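Local coordinates for protein UTP-glucose-1-phosphate uridylyltransferase 2 (Trypanosoma brucei, PDB 3GUE) that probably catalyses the transfer of a uridylyl group from UTP to glucose 1-phosphate, giving UDP-glucose and diphosphate, at residues A[62-67]-A[229-234]; A[240-245]-A[357-362]; A[445-450]-A[465-470]; A[107-112]-A[141-146]. One frame throughout, in Å; residues are numbered along the deposited sequence.

Contact 1. Residues A[62-67]-A[229-234]; sequences QGIETK and VRLLDY
Ile64 plugs the tight end of this contact, where the last turn of helix 61-64 meets helix 229-237. Its CD1 lies over one face of the Tyr234 ring in a CH-pi contact, 3.5 Å from the ring centroid and 17° off the normal. CG1 takes the crowded position between backbone N and carbonyl carbon (chi1 54°), while CB and CG2 rest along the ring's CE1 side. The same CD1 also meets Leu231 CD1 at 3.8 Å. The Glu65 side chain, also well packed, crosses that of Arg230 at about a right angle, with Glu65 CD 3.6 Å from Arg230 CB. Glu65 OE2 is 3.0 Å from Leu231 N, at an angle too poor for a hydrogen bond. The outer part is looser: the salt bridge from Glu65 OE1, at the guanidinium edge, to Arg230 NE is long at 3.9 Å. Two waters bridge the more exposed side, one from Thr66 N to Arg230 O, the other from Thr66 OG1 to Asp233 OD2. Tyr234 OH is held by Glu363 and Lys238. Leu231 and Tyr234 pack on Leu243 of strand 242-248, which places helix 229-237 on the mixed central sheet of the GT-A-type fold, with 62-67 against the helix.

Contact 2. Residues A[240-245]-A[357-362]; sequences LGFLME and SLFDRS
Arg361 O is the acceptor that joins the two backbones. It takes a bond from Gly241 N at 2.7 Å, with the donor in the carbonyl plane and an N-H...O angle of 150°. Phe242 N adds a weak second bond to the same oxygen at 3.4 Å. Ser362 CA makes a CA-H...O contact with Phe242 O, 3.2 Å away. Phe242 also has a backbone hydrogen bond with Glu363, and Gly241 one with Asn309 of strand 300-309. These links start the parallel pairing of strand 242-248 with the edge strand 362-366, in the mixed central sheet of the GT-A-type nucleotidyltransferase fold. The polar side chains turn elsewhere. Ser362 OG, in the crowded position between N and carbonyl carbon (chi1 79°), is hydrogen-bonded to Ile356 O. The Arg361 chain bends at chi3, and its NH2 is bonded to Lys238 O. Beside the backbone bonds lies an apolar patch. Phe242 CB touches Phe359 CD2 at 3.6 Å, and the two ring planes are oblique at 32°. Gly241 O sits over one face of the Phe359 ring, 3.6 Å above its plane and towards the rim. Leu313 and Met316 of helix 310-319 also pack on Phe359, and Ile306 and Ile308 on Phe242.

Contact 3. Residues A[445-450]-A[465-470]; sequences LVEFGA and EEPLII
Val446, Phe448, Leu468 and Ile470 share one face of a short parallel pair of strands and form its apolar centre. Val446 and Leu468 lie side by side, with Val446 CG2 4.0 Å from Leu468 CD2. The other methyl, Val446 CG1, meets Ile470 CG1 at 4.2 Å. Phe448 runs alongside Ile470, its CD1 facing Ile470 CB. Four hydrogen bonds join the backbones. Leu468 N gives to Leu445 O, and Ile470 N to Glu447 O at 2.8 Å; both are nearly straight but come from above the carbonyl plane. Glu447 N gives to Leu468 O, also at 2.8 Å, and Gly449 N to Ile470 O, both in plane. Glu447 thus uses both N-H and C=O, as in regular parallel pairing. On the opposite face the extended Glu447 chain lies along Pro467, with OE2 3.4 Å from Pro467 CB. Its OE1 has a long, weak ion pair with Lys428. Asn462 ND2 bonds both Leu445 O and Glu466 O. The pair lies beside the parallel sheet containing strands 437-443 and 458-462, consistent with the left-handed parallel beta-helix of this family's C-terminal domain. Ile460 of strand 458-462 packs on Val446, Phe448 and Leu468, and Leu426 of helix 420-427 on Val446 and Phe448.

Contact 4. Residues A[107-112]-A[141-146]; sequences FLDFTA and KNFLRK
Phe143 stands with CG anti to its backbone N (chi1 -177°), which carries its ring across to helix 107-122. Leu108, its CG likewise anti to its backbone N, points back, so the two side chains slide past each other in opposite directions. Leu108 CD2 meets Phe143 CD2 at 3.8 Å. Leu144 differs: its CG is anti to the carbonyl carbon, beside the backbone N (chi1 -67°). This swings its CD2 to within 3.9 Å of Leu108 CG, and the two leucines cross at about a right angle. Leu108 and Leu144 both pack on Leu130 of strand 128-132. The contact thus joins two helical segments over the parallel part of the central sheet, in a Rossmann-like alpha/beta layering. Leu108 is also near the nucleotide-sugar site, its side chain about 5 Å from that of Asn83. The polar part lies beside the Phe143 ring. Asp109 CG is also anti to its carbonyl carbon, beside the backbone N, and the carboxylate sits at the ring edge with OD2 3.4 Å from Phe143 CZ, the planes 67° apart. Lys146 is extended throughout and brings NZ to Asp109 OD1 at 2.9 Å, a salt bridge in which NZ approaches OD1 from above the carboxylate plane. Tyr147 OH also bonds OD1. Asp109 OD2 accepts from Thr106 N and from a water 2.6 Å from OD2; that water accepts weakly from Lys146 NZ.

How the contacts relate
From the N terminus, residues 62-67 come first and find their partner only at 229-234, so contact 1 closes a long loop. Contact 4 lies wholly within that loop and closes a short one, joining 107-112 to 141-146 over strand 128-132 of the central sheet. Contact 2 follows in series and brings 357-362 back to strand 242-248. It touches contact 1 directly; helix 229-237 and strand 242-248 follow each other in the chain. Contact 3 comes last and closes a short loop in the C-terminal domain of parallel strands, consistent with the beta-helix of this family. Its centre is about 48 Å from those of contacts 1 and 2. No two contacts cross.

Contact 1. Residues A[62-67]-A[229-234]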
loop_
_atom_site.group_PDB
_atom_site.type_symbol
_atom_site.label_atom_id
_atom_site.label_comp_id
_atom_site.label_asym_id
_atom_site.label_seq_id
_atom_site.Cartn_x
_atom_site.Cartn_y
_atom_site.Cartn_z
ATOM N N GLN A 62 1.832 7.453 -22.450
ATOM C CA GLN A 62 1.649 7.403 -23.911
ATOM C C GLN A 62 2.691 8.239 -24.641
ATOM O O GLN A 62 3.280 7.781 -25.630
ATOM C CB GLN A 62 0.237 7.849 -24.328
ATOM C CG GLN A 62 -0.229 7.217 -25.646
ATOM C CD GLN A 62 -1.645 7.602 -26.035
ATOM N N GLY A 63 2.908 9.460 -24.156
ATOM C CA GLY A 63 4.000 10.288 -24.626
ATOM C C GLY A 63 5.309 9.526 -24.591
ATOM O O GLY A 63 5.854 9.194 -25.641
ATOM N N ILE A 64 5.770 9.169 -23.389
ATOM C CA ILE A 64 7.173 8.798 -23.152
ATOM C C ILE A 64 7.624 7.421 -23.647
ATOM O O ILE A 64 8.834 7.164 -23.754
ATOM C CB ILE A 64 7.562 8.956 -21.655
ATOM C CG1 ILE A 64 6.604 8.190 -20.737
ATOM C CG2 ILE A 64 7.625 10.441 -21.267
ATOM C CD1 ILE A 64 7.255 7.661 -19.447
ATOM N N GLU A 65 6.658 6.534 -23.921
ATOM C CA GLU A 65 6.954 5.165 -24.380
ATOM C C GLU A 65 7.048 5.037 -25.910
ATOM O O GLU A 65 6.456 5.814 -26.644
ATOM C CB GLU A 65 5.918 4.180 -23.826
ATOM C CG GLU A 65 6.108 3.875 -22.340
ATOM C CD GLU A 65 5.194 2.765 -21.827
ATOM O OE1 GLU A 65 4.241 2.374 -22.540
ATOM O OE2 GLU A 65 5.431 2.290 -20.700
ATOM N N THR A 66 7.802 4.045 -26.379
ATOM C CA THR A 66 7.941 3.788 -27.816
ATOM C C THR A 66 7.560 2.338 -28.149
ATOM O O THR A 66 7.402 1.513 -27.245
ATOM C CB THR A 66 9.385 4.076 -28.320
ATOM O OG1 THR A 66 10.301 3.150 -27.718
ATOM C CG2 THR A 66 9.809 5.515 -27.995
ATOM N N LYS A 67 7.405 2.033 -29.437
ATOM C CA LYS A 67 7.262 0.646 -29.884
ATOM C C LYS A 67 8.595 -0.110 -29.700
ATOM O O LYS A 67 9.668 0.505 -29.664
ATOM C CB LYS A 67 6.823 0.575 -31.347
ATOM C CG LYS A 67 5.379 1.059 -31.615
ATOM C CD LYS A 67 4.965 0.876 -33.064
ATOM C CE LYS A 67 5.458 2.018 -33.957
ATOM N NZ LYS A 67 4.944 1.908 -35.366
ATOM N N VAL A 229 7.526 -3.481 -19.747
ATOM C CA VAL A 229 8.882 -3.410 -20.304
ATOM C C VAL A 229 9.157 -2.066 -21.056
ATOM O O VAL A 229 10.284 -1.571 -21.028
ATOM C CB VAL A 229 9.261 -4.670 -21.130
ATOM C CG1 VAL A 229 10.733 -4.613 -21.581
ATOM C CG2 VAL A 229 9.000 -5.947 -20.320
ATOM N N ARG A 230 8.128 -1.454 -21.653
ATOM C CA ARG A 230 8.294 -0.147 -22.351
ATOM C C ARG A 230 8.566 1.041 -21.380
ATOM O O ARG A 230 9.207 2.025 -21.753
ATOM C CB ARG A 230 7.114 0.153 -23.312
ATOM C CG ARG A 230 6.870 -0.946 -24.372
ATOM C CD ARG A 230 5.903 -0.503 -25.505
ATOM N NE ARG A 230 4.499 -0.578 -25.093
ATOM C CZ ARG A 230 3.584 -1.399 -25.617
ATOM N NH1 ARG A 230 3.896 -2.237 -26.614
ATOM N NH2 ARG A 230 2.338 -1.381 -25.137
ATOM N N LEU A 231 8.098 0.919 -20.144
ATOM C CA LEU A 231 8.394 1.890 -19.094
ATOM C C LEU A 231 9.755 1.594 -18.496
ATOM O O LEU A 231 10.540 2.496 -18.167
ATOM C CB LEU A 231 7.350 1.826 -18.004
ATOM C CG LEU A 231 7.411 2.909 -16.920
ATOM C CD1 LEU A 231 7.476 4.364 -17.487
ATOM C CD2 LEU A 231 6.219 2.731 -15.992
ATOM N N LEU A 232 10.033 0.323 -18.334
ATOM C CA LEU A 232 11.390 -0.063 -18.014
ATOM C C LEU A 232 12.378 0.533 -19.009
ATOM O O LEU A 232 13.393 1.104 -18.603
ATOM C CB LEU A 232 11.524 -1.578 -17.943
ATOM C CG LEU A 232 12.924 -2.113 -17.631
ATOM C CD1 LEU A 232 13.534 -1.333 -16.414
ATOM C CD2 LEU A 232 12.804 -3.584 -17.355
ATOM N N ASP A 233 12.079 0.391 -20.302
ATOM C CA ASP A 233 12.931 0.891 -21.399
ATOM C C ASP A 233 13.185 2.388 -21.209
ATOM O O ASP A 233 14.316 2.840 -21.290
ATOM C CB ASP A 233 12.255 0.675 -22.769
ATOM C CG ASP A 233 12.318 -0.762 -23.269
ATOM O OD1 ASP A 233 13.054 -1.599 -22.717
ATOM O OD2 ASP A 233 11.633 -1.046 -24.272
ATOM N N TYR A 234 12.110 3.129 -20.934
ATOM C CA TYR A 234 12.149 4.568 -20.692
ATOM C C TYR A 234 13.034 4.980 -19.527
ATOM O O TYR A 234 13.844 5.909 -19.649
ATOM C CB TYR A 234 10.755 5.107 -20.439
ATOM C CG TYR A 234 10.763 6.568 -20.027
ATOM C CD1 TYR A 234 11.034 7.568 -20.962
ATOM C CD2 TYR A 234 10.529 6.943 -18.698
ATOM C CE1 TYR A 234 11.062 8.888 -20.605
ATOM C CE2 TYR A 234 10.552 8.273 -18.320
ATOM C CZ TYR A 234 10.819 9.250 -19.295
ATOM O OH TYR A 234 10.834 10.594 -18.961
HETATM O O HOH W 1 9.498 2.774 -24.088
HETATM O O HOH W 2 10.679 0.686 -25.751
#

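Contact 2. Residues A[240-245]-A[357-362]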
loop_
_atom_site.group_PDB
_atom_site.type_symbol
_atom_site.label_atom_id
_atom_site.label_comp_id
_atom_site.label_asym_id
_atom_site.label_seq_id
_atom_site.Cartn_x
_atom_site.Cartn_y
_atom_site.Cartn_z
ATOM N N LEU A 240 17.448 6.720 -15.078
ATOM C CA LEU A 240 16.777 7.040 -13.812
ATOM C C LEU A 240 17.111 6.009 -12.753
ATOM O O LEU A 240 17.232 4.821 -13.084
ATOM C CB LEU A 240 15.252 7.026 -13.987
ATOM C CG LEU A 240 14.550 7.898 -15.024
ATOM C CD1 LEU A 240 13.058 7.807 -14.788
ATOM C CD2 LEU A 240 15.048 9.319 -14.918
ATOM N N GLY A 241 17.257 6.462 -11.500
ATOM C CA GLY A 241 17.408 5.566 -10.361
ATOM C C GLY A 241 16.074 5.111 -9.791
ATOM O O GLY A 241 15.968 4.062 -9.148
ATOM N N PHE A 242 15.050 5.913 -10.044
ATOM C CA PHE A 242 13.762 5.744 -9.407
ATOM C C PHE A 242 12.697 6.341 -10.331
ATOM O O PHE A 242 12.833 7.477 -10.815
ATOM C CB PHE A 242 13.826 6.454 -8.051
ATOM C CG PHE A 242 12.531 6.482 -7.265
ATOM C CD1 PHE A 242 12.376 5.679 -6.135
ATOM C CD2 PHE A 242 11.533 7.364 -7.599
ATOM C CE1 PHE A 242 11.204 5.750 -5.363
ATOM C CE2 PHE A 242 10.332 7.421 -6.877
ATOM C CZ PHE A 242 10.167 6.628 -5.740
ATOM N N LEU A 243 11.678 5.530 -10.622
ATOM C CA LEU A 243 10.505 5.956 -11.327
ATOM C C LEU A 243 9.263 5.590 -10.512
ATOM O O LEU A 243 9.064 4.432 -10.170
ATOM C CB LEU A 243 10.455 5.336 -12.720
ATOM C CG LEU A 243 9.422 5.877 -13.725
ATOM C CD1 LEU A 243 9.928 5.692 -15.134
ATOM C CD2 LEU A 243 8.002 5.262 -13.581
ATOM N N MET A 244 8.437 6.587 -10.211
ATOM C CA MET A 244 7.129 6.387 -9.558
ATOM C C MET A 244 5.957 6.481 -10.543
ATOM O O MET A 244 5.833 7.479 -11.246
ATOM C CB MET A 244 6.934 7.482 -8.499
ATOM C CG MET A 244 5.539 7.474 -7.875
ATOM S SD MET A 244 5.248 8.843 -6.755
ATOM C CE MET A 244 6.375 8.447 -5.412
ATOM N N GLU A 245 5.082 5.471 -10.589
ATOM C CA GLU A 245 3.857 5.585 -11.370
ATOM C C GLU A 245 2.824 6.324 -10.516
ATOM O O GLU A 245 2.688 6.009 -9.342
ATOM C CB GLU A 245 3.313 4.200 -11.798
ATOM C CG GLU A 245 4.273 3.271 -12.544
ATOM C CD GLU A 245 3.523 2.092 -13.156
ATOM O OE1 GLU A 245 2.355 1.860 -12.744
ATOM O OE2 GLU A 245 4.075 1.427 -14.067
ATOM N N SER A 357 12.941 11.837 -3.681
ATOM C CA SER A 357 13.946 12.934 -3.639
ATOM C C SER A 357 15.389 12.489 -3.346
ATOM O O SER A 357 16.336 13.264 -3.514
ATOM C CB SER A 357 13.545 14.026 -2.642
ATOM O OG SER A 357 13.723 13.615 -1.296
ATOM N N LEU A 358 15.559 11.250 -2.908
ATOM C CA LEU A 358 16.871 10.772 -2.433
ATOM C C LEU A 358 17.772 10.242 -3.548
ATOM O O LEU A 358 18.995 10.369 -3.489
ATOM C CB LEU A 358 16.676 9.715 -1.357
ATOM C CG LEU A 358 15.899 10.120 -0.121
ATOM C CD1 LEU A 358 15.842 8.943 0.812
ATOM C CD2 LEU A 358 16.530 11.330 0.572
ATOM N N PHE A 359 17.152 9.648 -4.567
ATOM C CA PHE A 359 17.864 9.170 -5.759
ATOM C C PHE A 359 18.340 10.354 -6.600
ATOM O O PHE A 359 17.637 11.380 -6.694
ATOM C CB PHE A 359 16.958 8.240 -6.581
ATOM C CG PHE A 359 16.893 6.815 -6.060
ATOM C CD1 PHE A 359 17.829 5.853 -6.486
ATOM C CD2 PHE A 359 15.900 6.426 -5.150
ATOM C CE1 PHE A 359 17.768 4.540 -6.018
ATOM C CE2 PHE A 359 15.832 5.104 -4.678
ATOM C CZ PHE A 359 16.758 4.154 -5.120
ATOM N N ASP A 360 19.521 10.220 -7.206
ATOM C CA ASP A 360 20.071 11.286 -8.036
ATOM C C ASP A 360 19.150 11.646 -9.195
ATOM O O ASP A 360 18.894 12.819 -9.439
ATOM C CB ASP A 360 21.477 10.948 -8.572
ATOM C CG ASP A 360 22.128 12.134 -9.336
ATOM O OD1 ASP A 360 21.742 13.311 -9.115
ATOM O OD2 ASP A 360 23.035 11.901 -10.163
ATOM N N ARG A 361 18.651 10.645 -9.907
ATOM C CA ARG A 361 17.774 10.900 -11.047
ATOM C C ARG A 361 16.460 10.152 -10.840
ATOM O O ARG A 361 16.414 8.912 -10.902
ATOM C CB ARG A 361 18.453 10.466 -12.338
ATOM C CG ARG A 361 19.744 11.194 -12.659
ATOM C CD ARG A 361 20.377 10.611 -13.905
ATOM N NE ARG A 361 19.457 10.769 -15.036
ATOM C CZ ARG A 361 19.381 11.880 -15.760
ATOM N NH1 ARG A 361 20.196 12.901 -15.476
ATOM N NH2 ARG A 361 18.512 11.965 -16.759
ATOM N N SER A 362 15.397 10.909 -10.573
ATOM C CA SER A 362 14.120 10.319 -10.269
ATOM C C SER A 362 13.017 11.016 -11.061
ATOM O O SER A 362 13.157 12.173 -11.448
ATOM C CB SER A 362 13.859 10.320 -8.754
ATOM O OG SER A 362 13.435 11.584 -8.309
#

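Contact 3. Residues A[445-450]-A[465-470]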
loop_
_atom_site.group_PDB
_atom_site.type_symbol
_atom_site.label_atom_id
_atom_site.label_comp_id
_atom_site.label_asym_id
_atom_site.label_seq_id
_atom_site.Cartn_x
_atom_site.Cartn_y
_atom_site.Cartn_z
ATOM N N LEU A 445 -26.969 0.676 10.131
ATOM C CA LEU A 445 -26.919 -0.773 9.813
ATOM C C LEU A 445 -27.731 -1.155 8.560
ATOM O O LEU A 445 -28.927 -0.907 8.490
ATOM C CB LEU A 445 -27.341 -1.623 11.015
ATOM C CG LEU A 445 -26.363 -1.700 12.194
ATOM C CD1 LEU A 445 -27.090 -2.074 13.483
ATOM C CD2 LEU A 445 -25.207 -2.692 11.892
ATOM N N VAL A 446 -27.058 -1.786 7.595
ATOM C CA VAL A 446 -27.616 -2.060 6.266
ATOM C C VAL A 446 -27.056 -3.384 5.784
ATOM O O VAL A 446 -25.882 -3.707 6.016
ATOM C CB VAL A 446 -27.307 -0.894 5.240
ATOM C CG1 VAL A 446 -27.542 -1.292 3.801
ATOM C CG2 VAL A 446 -28.099 0.380 5.575
ATOM N N GLU A 447 -27.918 -4.154 5.123
ATOM C CA GLU A 447 -27.586 -5.503 4.661
ATOM C C GLU A 447 -28.126 -5.761 3.242
ATOM O O GLU A 447 -29.340 -5.878 3.050
ATOM C CB GLU A 447 -28.123 -6.542 5.648
ATOM C CG GLU A 447 -27.418 -6.588 7.028
ATOM C CD GLU A 447 -27.963 -7.666 7.947
ATOM O OE1 GLU A 447 -28.594 -8.642 7.466
ATOM O OE2 GLU A 447 -27.758 -7.543 9.172
ATOM N N PHE A 448 -27.220 -5.825 2.264
ATOM C CA PHE A 448 -27.561 -6.238 0.894
ATOM C C PHE A 448 -27.920 -7.704 0.858
ATOM O O PHE A 448 -27.294 -8.512 1.539
ATOM C CB PHE A 448 -26.398 -6.004 -0.083
ATOM C CG PHE A 448 -26.142 -4.559 -0.380
ATOM C CD1 PHE A 448 -27.000 -3.842 -1.221
ATOM C CD2 PHE A 448 -25.055 -3.908 0.192
ATOM C CE1 PHE A 448 -26.773 -2.491 -1.489
ATOM C CE2 PHE A 448 -24.806 -2.536 -0.072
ATOM C CZ PHE A 448 -25.666 -1.832 -0.908
ATOM N N GLY A 449 -28.945 -8.022 0.069
ATOM C CA GLY A 449 -29.249 -9.384 -0.320
ATOM C C GLY A 449 -28.669 -9.602 -1.709
ATOM O O GLY A 449 -27.683 -8.957 -2.088
ATOM N N ALA A 450 -29.309 -10.485 -2.472
ATOM C CA ALA A 450 -28.764 -10.983 -3.731
ATOM C C ALA A 450 -29.199 -10.189 -4.973
ATOM O O ALA A 450 -30.295 -9.605 -5.024
ATOM C CB ALA A 450 -29.075 -12.497 -3.891
ATOM N N GLU A 465 -32.857 0.786 14.601
ATOM C CA GLU A 465 -31.887 -0.115 15.214
ATOM C C GLU A 465 -31.794 -1.428 14.452
ATOM O O GLU A 465 -30.698 -1.956 14.274
ATOM C CB GLU A 465 -32.186 -0.345 16.701
ATOM C CG GLU A 465 -32.168 0.937 17.539
ATOM C CD GLU A 465 -30.769 1.440 17.855
ATOM O OE1 GLU A 465 -29.795 0.692 17.648
ATOM O OE2 GLU A 465 -30.646 2.585 18.334
ATOM N N GLU A 466 -32.941 -1.938 13.990
ATOM C CA GLU A 466 -32.981 -3.164 13.178
ATOM C C GLU A 466 -32.221 -2.971 11.851
ATOM O O GLU A 466 -32.372 -1.932 11.184
ATOM C CB GLU A 466 -34.429 -3.663 12.961
ATOM C CG GLU A 466 -35.341 -2.753 12.118
ATOM C CD GLU A 466 -36.805 -3.189 12.138
ATOM O OE1 GLU A 466 -37.616 -2.527 12.824
ATOM O OE2 GLU A 466 -37.148 -4.198 11.483
ATOM N N PRO A 467 -31.355 -3.937 11.471
ATOM C CA PRO A 467 -30.753 -3.774 10.150
ATOM C C PRO A 467 -31.770 -3.559 9.031
ATOM O O PRO A 467 -32.817 -4.199 9.002
ATOM C CB PRO A 467 -30.002 -5.092 9.939
ATOM C CG PRO A 467 -29.632 -5.505 11.310
ATOM C CD PRO A 467 -30.838 -5.142 12.153
ATOM N N LEU A 468 -31.448 -2.632 8.141
ATOM C CA LEU A 468 -32.172 -2.428 6.895
ATOM C C LEU A 468 -31.735 -3.461 5.846
ATOM O O LEU A 468 -30.580 -3.458 5.375
ATOM C CB LEU A 468 -31.922 -1.000 6.388
ATOM C CG LEU A 468 -32.417 -0.497 5.026
ATOM C CD1 LEU A 468 -33.937 -0.637 4.920
ATOM C CD2 LEU A 468 -32.015 0.953 4.848
ATOM N N ILE A 469 -32.651 -4.352 5.485
ATOM C CA ILE A 469 -32.325 -5.347 4.468
ATOM C C ILE A 469 -32.710 -4.783 3.118
ATOM O O ILE A 469 -33.809 -4.247 2.946
ATOM C CB ILE A 469 -32.986 -6.733 4.713
ATOM C CG1 ILE A 469 -32.469 -7.357 6.006
ATOM C CG2 ILE A 469 -32.678 -7.698 3.563
ATOM C CD1 ILE A 469 -33.440 -8.256 6.622
ATOM N N ILE A 470 -31.783 -4.863 2.172
ATOM C CA ILE A 470 -32.099 -4.489 0.802
ATOM C C ILE A 470 -32.488 -5.761 0.034
ATOM O O ILE A 470 -31.641 -6.605 -0.274
ATOM C CB ILE A 470 -30.944 -3.673 0.101
ATOM C CG1 ILE A 470 -30.473 -2.484 0.967
ATOM C CG2 ILE A 470 -31.376 -3.223 -1.303
ATOM C CD1 ILE A 470 -31.581 -1.438 1.343
#

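Contact 4. Residues A[107-112]-A[141-146]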
loop_
_atom_site.group_PDB
_atom_site.type_symbol
_atom_site.label_atom_id
_atom_site.label_comp_id
_atom_site.label_asym_id
_atom_site.label_seq_id
_atom_site.Cartn_x
_atom_site.Cartn_y
_atom_site.Cartn_z
ATOM N N PHE A 107 -6.006 -12.189 -2.777
ATOM C CA PHE A 107 -5.107 -11.233 -3.447
ATOM C C PHE A 107 -3.868 -12.054 -3.859
ATOM O O PHE A 107 -3.307 -11.848 -4.931
ATOM C CB PHE A 107 -4.666 -10.086 -2.510
ATOM C CG PHE A 107 -5.692 -8.955 -2.322
ATOM C CD1 PHE A 107 -5.686 -7.835 -3.153
ATOM C CD2 PHE A 107 -6.621 -9.002 -1.282
ATOM C CE1 PHE A 107 -6.614 -6.797 -2.972
ATOM C CE2 PHE A 107 -7.551 -7.967 -1.088
ATOM C CZ PHE A 107 -7.548 -6.866 -1.930
ATOM N N LEU A 108 -3.484 -13.024 -3.016
ATOM C CA LEU A 108 -2.238 -13.763 -3.216
ATOM C C LEU A 108 -2.350 -14.803 -4.327
ATOM O O LEU A 108 -1.372 -15.066 -5.031
ATOM C CB LEU A 108 -1.719 -14.366 -1.887
ATOM C CG LEU A 108 -0.276 -14.899 -1.808
ATOM C CD1 LEU A 108 0.797 -13.956 -2.422
ATOM C CD2 LEU A 108 0.037 -15.214 -0.356
ATOM N N ASP A 109 -3.535 -15.404 -4.465
ATOM C CA ASP A 109 -3.913 -16.192 -5.646
ATOM C C ASP A 109 -3.665 -15.401 -6.913
ATOM O O ASP A 109 -2.901 -15.845 -7.771
ATOM C CB ASP A 109 -5.393 -16.592 -5.598
ATOM C CG ASP A 109 -5.647 -17.735 -4.672
ATOM O OD1 ASP A 109 -4.985 -18.794 -4.855
ATOM O OD2 ASP A 109 -6.492 -17.559 -3.760
ATOM N N PHE A 110 -4.311 -14.235 -7.028
ATOM C CA PHE A 110 -4.106 -13.329 -8.183
ATOM C C PHE A 110 -2.646 -12.932 -8.468
ATOM O O PHE A 110 -2.230 -12.974 -9.621
ATOM C CB PHE A 110 -5.055 -12.124 -8.141
ATOM C CG PHE A 110 -6.469 -12.473 -8.511
ATOM C CD1 PHE A 110 -6.777 -12.848 -9.816
ATOM C CD2 PHE A 110 -7.496 -12.442 -7.553
ATOM C CE1 PHE A 110 -8.092 -13.198 -10.184
ATOM C CE2 PHE A 110 -8.799 -12.777 -7.899
ATOM C CZ PHE A 110 -9.110 -13.152 -9.223
ATOM N N THR A 111 -1.863 -12.668 -7.413
ATOM C CA THR A 111 -0.416 -12.393 -7.528
ATOM C C THR A 111 0.372 -13.607 -8.057
ATOM O O THR A 111 1.184 -13.452 -8.963
ATOM C CB THR A 111 0.193 -11.926 -6.152
ATOM O OG1 THR A 111 -0.372 -10.666 -5.772
ATOM C CG2 THR A 111 1.714 -11.798 -6.220
ATOM N N ALA A 112 0.120 -14.791 -7.490
ATOM C CA ALA A 112 0.754 -16.039 -7.942
ATOM C C ALA A 112 0.395 -16.412 -9.388
ATOM O O ALA A 112 1.240 -16.917 -10.136
ATOM C CB ALA A 112 0.424 -17.203 -7.010
ATOM N N LYS A 141 3.374 -18.173 4.103
ATOM C CA LYS A 141 4.087 -19.396 3.759
ATOM C C LYS A 141 3.116 -20.570 3.660
ATOM O O LYS A 141 3.137 -21.298 2.663
ATOM C CB LYS A 141 5.204 -19.722 4.765
ATOM C CG LYS A 141 6.053 -20.912 4.317
ATOM C CD LYS A 141 7.289 -21.145 5.183
ATOM C CE LYS A 141 8.009 -22.341 4.682
ATOM N NZ LYS A 141 9.419 -22.334 5.137
ATOM N N ASN A 142 2.234 -20.725 4.656
ATOM C CA ASN A 142 1.339 -21.884 4.658
ATOM C C ASN A 142 0.317 -21.813 3.530
ATOM O O ASN A 142 0.026 -22.844 2.905
ATOM C CB ASN A 142 0.664 -22.127 6.009
ATOM C CG ASN A 142 0.385 -23.622 6.256
ATOM O OD1 ASN A 142 1.319 -24.412 6.514
ATOM N ND2 ASN A 142 -0.891 -24.020 6.157
ATOM N N PHE A 143 -0.198 -20.602 3.257
ATOM C CA PHE A 143 -1.057 -20.384 2.089
ATOM C C PHE A 143 -0.412 -20.839 0.776
ATOM O O PHE A 143 -1.062 -21.470 -0.079
ATOM C CB PHE A 143 -1.524 -18.930 1.937
ATOM C CG PHE A 143 -2.468 -18.735 0.757
ATOM C CD1 PHE A 143 -3.835 -18.869 0.924
ATOM C CD2 PHE A 143 -1.973 -18.461 -0.524
ATOM C CE1 PHE A 143 -4.705 -18.736 -0.146
ATOM C CE2 PHE A 143 -2.839 -18.332 -1.600
ATOM C CZ PHE A 143 -4.217 -18.474 -1.409
ATOM N N LEU A 144 0.848 -20.491 0.592
ATOM C CA LEU A 144 1.536 -20.829 -0.663
ATOM C C LEU A 144 1.824 -22.322 -0.893
ATOM O O LEU A 144 2.382 -22.664 -1.924
ATOM C CB LEU A 144 2.790 -19.958 -0.868
ATOM C CG LEU A 144 2.524 -18.454 -1.111
ATOM C CD1 LEU A 144 3.819 -17.616 -1.102
ATOM C CD2 LEU A 144 1.690 -18.203 -2.400
ATOM N N ARG A 145 1.439 -23.201 0.048
ATOM C CA ARG A 145 1.472 -24.645 -0.170
ATOM C C ARG A 145 0.714 -25.025 -1.434
ATOM O O ARG A 145 1.127 -25.933 -2.147
ATOM C CB ARG A 145 0.876 -25.417 1.006
ATOM C CG ARG A 145 1.798 -25.552 2.182
ATOM C CD ARG A 145 1.290 -26.587 3.156
ATOM N NE ARG A 145 2.059 -26.548 4.396
ATOM C CZ ARG A 145 3.191 -27.211 4.578
ATOM N NH1 ARG A 145 3.698 -27.959 3.594
ATOM N NH2 ARG A 145 3.817 -27.139 5.745
ATOM N N LYS A 146 -0.392 -24.310 -1.676
ATOM C CA LYS A 146 -1.174 -24.360 -2.907
ATOM C C LYS A 146 -0.362 -24.090 -4.180
ATOM O O LYS A 146 -0.735 -24.560 -5.230
ATOM C CB LYS A 146 -2.309 -23.333 -2.815
ATOM C CG LYS A 146 -3.306 -23.366 -3.940
ATOM C CD LYS A 146 -4.337 -22.257 -3.716
ATOM C CE LYS A 146 -5.537 -22.429 -4.613
ATOM N NZ LYS A 146 -6.401 -21.240 -4.390
HETATM O O HOH W 3 -7.818 -19.191 -2.221
#